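Matching sites in octaprenyl-diphosphate synthase from Roseobacter denitrificans, a protein that probably builds all-trans-octaprenyl diphosphate, the side-chain precursor of isoprenoid quinones, by adding five isopentenyl units to farnesyl diphosphate (PDB 4JXN (chain A, 2.30 Å), residues C69-P74 and G193-A198), and in its relative decaprenyl diphosphate synthase from Rhodobacter capsulatus (PDB 3MZV (chain B, 1.90 Å), residues V68-P73 and G192-A197). Structure 2 is superposed on structure 1 by the backbone atoms of these residues (RMSD 0.63 Å); each is numbered along its deposited sequence.

Structure 1 (4JXN); sequences CGYDGP and GVIAGA.
Cys69 and Ala196 press their methylene and methyl together where two helix ends meet in this all-helical polyprenyl synthase fold: the loop 69-74, which joins helix 57-68 to helix 75-94, packs on the C-terminal end of helix 170-196. The CB of Cys69 lies 3.5 Å from CB of Ala196, a tight carbon pair. Set anti to its own carbonyl carbon (chi1 -57°), SG reaches CB of Ala198 at 3.8 Å and also touches Gly193. Tyr71 carries the rest. With CG anti to the backbone N (chi1 -176°), its ring lies alongside the last turn: CD1 is 3.7 Å from CA of Ala196, CE1 is 3.5 Å from the carbonyl O of Ile195, and CG2 of Ile195 sits over one face. The OH of Tyr71 is hydrogen-bonded to Phe75 N. Both helices finish in Schellman motifs, at Gly70 and Gly197, and these glycines lie on the solvent side. Beyond Tyr71 the loop leaves the helix end; the exposed Asp72 is poorly ordered and touches nothing of 193-198.

Structure 2 (3MZV); sequences VGYGGP and GIIGGA.
Val68 spreads its two methyls over Gly195 and Ala197. CG2 lies 3.9 Å from CA of Gly195, an ordinary contact, but a CB on that residue would run into CG2 as it is placed. Set anti to its own carbonyl carbon (chi1 -61°), CG1 reaches CB of Ala197 at 3.6 Å, and the side chain also touches Gly192. Tyr70 carries the rest. With CG anti to the backbone N (chi1 -172°), its ring lies alongside the last turn: CD1 is 3.7 Å from CA of Gly195, CE1 is 3.3 Å from the carbonyl O of Ile194, and CG2 of Ile194 sits over one face. The OH of Tyr70 is hydrogen-bonded to Phe74 N. Both helices finish in Schellman motifs, at Gly69 and Gly196, and these glycines lie on the solvent side. Beyond Tyr70 the loop leaves the helix end, and the exposed Gly71 touches nothing of 192-197. A water modelled between the segments donates to Gly195 O (2.6 Å) and, at longer range, to Val68 O.

What differs
The main change is a paired exchange across the contact. Going from Cys69(A) to Val68(B), CB stays put and CG1 of Val68(B) takes the place of SG of Cys69(A), 0.7 Å apart after superposition. The second methyl, CG2 of Val68(B), is new. It stands near the place of a methyl that goes: Ala196(A) becomes Gly195(B), and CB of Ala196(A) stands only 2.3 Å apart from the place of CG2 after superposition, so the two could not share the site as placed. Only the contacts made by the alanine CB end, at 3.5 Å to CB of Cys69(A) and 3.4 Å to O of Gly193(A). The first side chain still touches Gly193(A)/Gly192(B), Ala196(A)/Gly195(B) and Ala198(A)/Ala197(B), and the side chain of Ile195(A) keeps its place as Ile194(B). Away from the interface, Val194(A) becomes Ile193(B), which adds CD1. In the loop, Asp72(A) is exchanged for Gly71(B), but poor order in one model rules out comparing their positions. At the next residue the backbone takes another course: phi goes from -52° in Gly73(A) to 104° in Gly72(B), leaving their CA atoms 1.9 Å apart and their carbonyl O atoms 2.9 Å apart after superposition.

Structure 1 (4JXN)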
loop_
_atom_site.group_PDB
_atom_site.type_symbol
_atom_site.label_atom_id
_atom_site.label_comp_id
_atom_site.label_asym_id
_atom_site.label_seq_id
_atom_site.Cartn_x
_atom_site.Cartn_y
_atom_site.Cartn_z
ATOM N N CYS A 69 3.765 -20.178 -22.234
ATOM C CA CYS A 69 3.524 -21.468 -21.573
ATOM C C CYS A 69 2.152 -22.091 -21.910
ATOM O O CYS A 69 1.717 -23.039 -21.255
ATOM C CB CYS A 69 3.674 -21.295 -20.058
ATOM S SG CYS A 69 5.283 -20.649 -19.535
ATOM N N GLY A 70 1.476 -21.544 -22.918
ATOM C CA GLY A 70 0.227 -22.106 -23.432
ATOM C C GLY A 70 -1.026 -21.902 -22.594
ATOM O O GLY A 70 -1.929 -22.736 -22.627
ATOM N N TYR A 71 -1.104 -20.793 -21.863
ATOM C CA TYR A 71 -2.260 -20.518 -21.006
ATOM C C TYR A 71 -3.489 -20.102 -21.813
ATOM O O TYR A 71 -3.449 -19.118 -22.561
ATOM C CB TYR A 71 -1.933 -19.418 -19.994
ATOM C CG TYR A 71 -3.051 -19.125 -19.001
ATOM C CD1 TYR A 71 -3.526 -20.118 -18.142
ATOM C CD2 TYR A 71 -3.627 -17.859 -18.916
ATOM C CE1 TYR A 71 -4.547 -19.857 -17.233
ATOM C CE2 TYR A 71 -4.637 -17.590 -18.000
ATOM C CZ TYR A 71 -5.097 -18.592 -17.164
ATOM O OH TYR A 71 -6.105 -18.316 -16.260
ATOM N N ASP A 72 -4.580 -20.847 -21.637
ATOM C CA ASP A 72 -5.864 -20.520 -22.259
ATOM C C ASP A 72 -6.604 -19.440 -21.475
ATOM O O ASP A 72 -6.978 -18.415 -22.041
ATOM C CB ASP A 72 -6.754 -21.765 -22.357
ATOM C CG ASP A 72 -6.249 -22.778 -23.376
ATOM O OD1 ASP A 72 -5.727 -22.366 -24.437
ATOM O OD2 ASP A 72 -6.391 -23.993 -23.120
ATOM N N GLY A 73 -6.781 -19.677 -20.172
ATOM C CA GLY A 73 -7.697 -18.914 -19.303
ATOM C C GLY A 73 -7.620 -17.390 -19.247
ATOM O O GLY A 73 -6.934 -16.763 -20.061
ATOM N N PRO A 74 -8.329 -16.779 -18.270
ATOM C CA PRO A 74 -8.513 -15.318 -18.221
ATOM C C PRO A 74 -7.623 -14.541 -17.250
ATOM O O PRO A 74 -7.546 -13.305 -17.341
ATOM C CB PRO A 74 -9.959 -15.193 -17.745
ATOM C CG PRO A 74 -10.130 -16.360 -16.816
ATOM C CD PRO A 74 -9.204 -17.457 -17.287
ATOM N N GLY A 193 4.024 -17.473 -15.844
ATOM C CA GLY A 193 4.329 -18.889 -16.032
ATOM C C GLY A 193 3.564 -19.740 -15.039
ATOM O O GLY A 193 3.120 -20.842 -15.358
ATOM N N VAL A 194 3.421 -19.231 -13.822
ATOM C CA VAL A 194 2.779 -19.981 -12.748
ATOM C C VAL A 194 1.300 -20.155 -13.025
ATOM O O VAL A 194 0.757 -21.244 -12.852
ATOM C CB VAL A 194 2.981 -19.292 -11.388
ATOM C CG1 VAL A 194 1.994 -19.810 -10.344
ATOM C CG2 VAL A 194 4.415 -19.487 -10.925
ATOM N N ILE A 195 0.653 -19.085 -13.466
ATOM C CA ILE A 195 -0.769 -19.149 -13.754
ATOM C C ILE A 195 -1.009 -20.102 -14.926
ATOM O O ILE A 195 -2.035 -20.786 -14.981
ATOM C CB ILE A 195 -1.371 -17.747 -14.007
ATOM C CG1 ILE A 195 -2.892 -17.766 -13.816
ATOM C CG2 ILE A 195 -1.003 -17.232 -15.391
ATOM C CD1 ILE A 195 -3.335 -18.000 -12.386
ATOM N N ALA A 196 -0.049 -20.171 -15.845
ATOM C CA ALA A 196 -0.118 -21.118 -16.965
ATOM C C ALA A 196 0.019 -22.577 -16.516
ATOM O O ALA A 196 -0.336 -23.490 -17.258
ATOM C CB ALA A 196 0.959 -20.797 -17.979
ATOM N N GLY A 197 0.572 -22.774 -15.318
ATOM C CA GLY A 197 0.811 -24.094 -14.753
ATOM C C GLY A 197 2.117 -24.723 -15.212
ATOM O O GLY A 197 2.271 -25.947 -15.169
ATOM N N ALA A 198 3.067 -23.892 -15.636
ATOM C CA ALA A 198 4.319 -24.384 -16.202
ATOM C C ALA A 198 5.160 -25.097 -15.145
ATOM O O ALA A 198 5.049 -24.800 -13.953
ATOM C CB ALA A 198 5.108 -23.241 -16.827
#

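Structure 2 (3MZV)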
loop_
_atom_site.group_PDB
_atom_site.type_symbol
_atom_site.label_atom_id
_atom_site.label_comp_id
_atom_site.label_asym_id
_atom_site.label_seq_id
_atom_site.Cartn_x
_atom_site.Cartn_y
_atom_site.Cartn_z
ATOM N N VAL B 68 3.630 -20.390 -22.228
ATOM C CA VAL B 68 3.539 -21.728 -21.642
ATOM C C VAL B 68 2.172 -22.388 -21.938
ATOM O O VAL B 68 1.809 -23.414 -21.333
ATOM C CB VAL B 68 3.886 -21.704 -20.134
ATOM C CG1 VAL B 68 5.310 -21.213 -19.907
ATOM C CG2 VAL B 68 2.849 -20.893 -19.343
ATOM N N GLY B 69 1.393 -21.789 -22.836
ATOM C CA GLY B 69 0.139 -22.373 -23.320
ATOM C C GLY B 69 -1.150 -22.053 -22.570
ATOM O O GLY B 69 -2.125 -22.778 -22.705
ATOM N N TYR B 70 -1.153 -20.979 -21.781
ATOM C CA TYR B 70 -2.310 -20.624 -20.989
ATOM C C TYR B 70 -3.343 -19.989 -21.896
ATOM O O TYR B 70 -2.994 -19.185 -22.743
ATOM C CB TYR B 70 -1.914 -19.624 -19.921
ATOM C CG TYR B 70 -2.975 -19.318 -18.904
ATOM C CD1 TYR B 70 -3.564 -20.342 -18.138
ATOM C CD2 TYR B 70 -3.408 -18.024 -18.713
ATOM C CE1 TYR B 70 -4.527 -20.059 -17.175
ATOM C CE2 TYR B 70 -4.325 -17.722 -17.757
ATOM C CZ TYR B 70 -4.903 -18.747 -16.981
ATOM O OH TYR B 70 -5.867 -18.431 -16.046
ATOM N N GLY B 71 -4.593 -20.379 -21.718
ATOM C CA GLY B 71 -5.707 -19.858 -22.500
ATOM C C GLY B 71 -6.515 -18.779 -21.792
ATOM O O GLY B 71 -7.482 -18.283 -22.355
ATOM N N GLY B 72 -6.142 -18.397 -20.574
ATOM C CA GLY B 72 -6.861 -17.340 -19.854
ATOM C C GLY B 72 -7.738 -17.970 -18.791
ATOM O O GLY B 72 -7.785 -19.205 -18.689
ATOM N N PRO B 73 -8.439 -17.135 -18.017
ATOM C CA PRO B 73 -8.506 -15.685 -18.205
ATOM C C PRO B 73 -7.587 -14.860 -17.304
ATOM O O PRO B 73 -7.561 -13.649 -17.408
ATOM C CB PRO B 73 -9.925 -15.390 -17.775
ATOM C CG PRO B 73 -10.144 -16.396 -16.668
ATOM C CD PRO B 73 -9.357 -17.584 -16.969
ATOM N N GLY B 192 4.133 -17.516 -15.939
ATOM C CA GLY B 192 4.436 -18.933 -15.928
ATOM C C GLY B 192 3.604 -19.721 -14.910
ATOM O O GLY B 192 3.136 -20.832 -15.182
ATOM N N ILE B 193 3.425 -19.170 -13.731
ATOM C CA ILE B 193 2.687 -19.889 -12.669
ATOM C C ILE B 193 1.225 -20.009 -12.991
ATOM O O ILE B 193 0.627 -21.078 -12.848
ATOM C CB ILE B 193 2.859 -19.213 -11.293
ATOM C CG1 ILE B 193 4.314 -19.372 -10.853
ATOM C CG2 ILE B 193 1.827 -19.748 -10.258
ATOM C CD1 ILE B 193 4.728 -18.525 -9.607
ATOM N N ILE B 194 0.617 -18.922 -13.453
ATOM C CA ILE B 194 -0.786 -18.971 -13.745
ATOM C C ILE B 194 -1.077 -19.980 -14.882
ATOM O O ILE B 194 -2.167 -20.592 -14.931
ATOM C CB ILE B 194 -1.388 -17.583 -14.015
ATOM C CG1 ILE B 194 -2.861 -17.529 -13.646
ATOM C CG2 ILE B 194 -1.239 -17.199 -15.473
ATOM C CD1 ILE B 194 -3.169 -17.592 -12.064
ATOM N N GLY B 195 -0.122 -20.135 -15.779
ATOM C CA GLY B 195 -0.213 -21.093 -16.873
ATOM C C GLY B 195 0.195 -22.512 -16.493
ATOM O O GLY B 195 0.206 -23.397 -17.329
ATOM N N GLY B 196 0.534 -22.740 -15.237
ATOM C CA GLY B 196 0.808 -24.082 -14.737
ATOM C C GLY B 196 2.084 -24.634 -15.285
ATOM O O GLY B 196 2.246 -25.858 -15.407
ATOM N N ALA B 197 3.028 -23.764 -15.636
ATOM C CA ALA B 197 4.232 -24.247 -16.292
ATOM C C ALA B 197 5.049 -25.075 -15.307
ATOM O O ALA B 197 4.956 -24.865 -14.110
ATOM C CB ALA B 197 5.103 -23.082 -16.868
HETATM O O HOH W 1 -0.965 -23.476 -19.608
#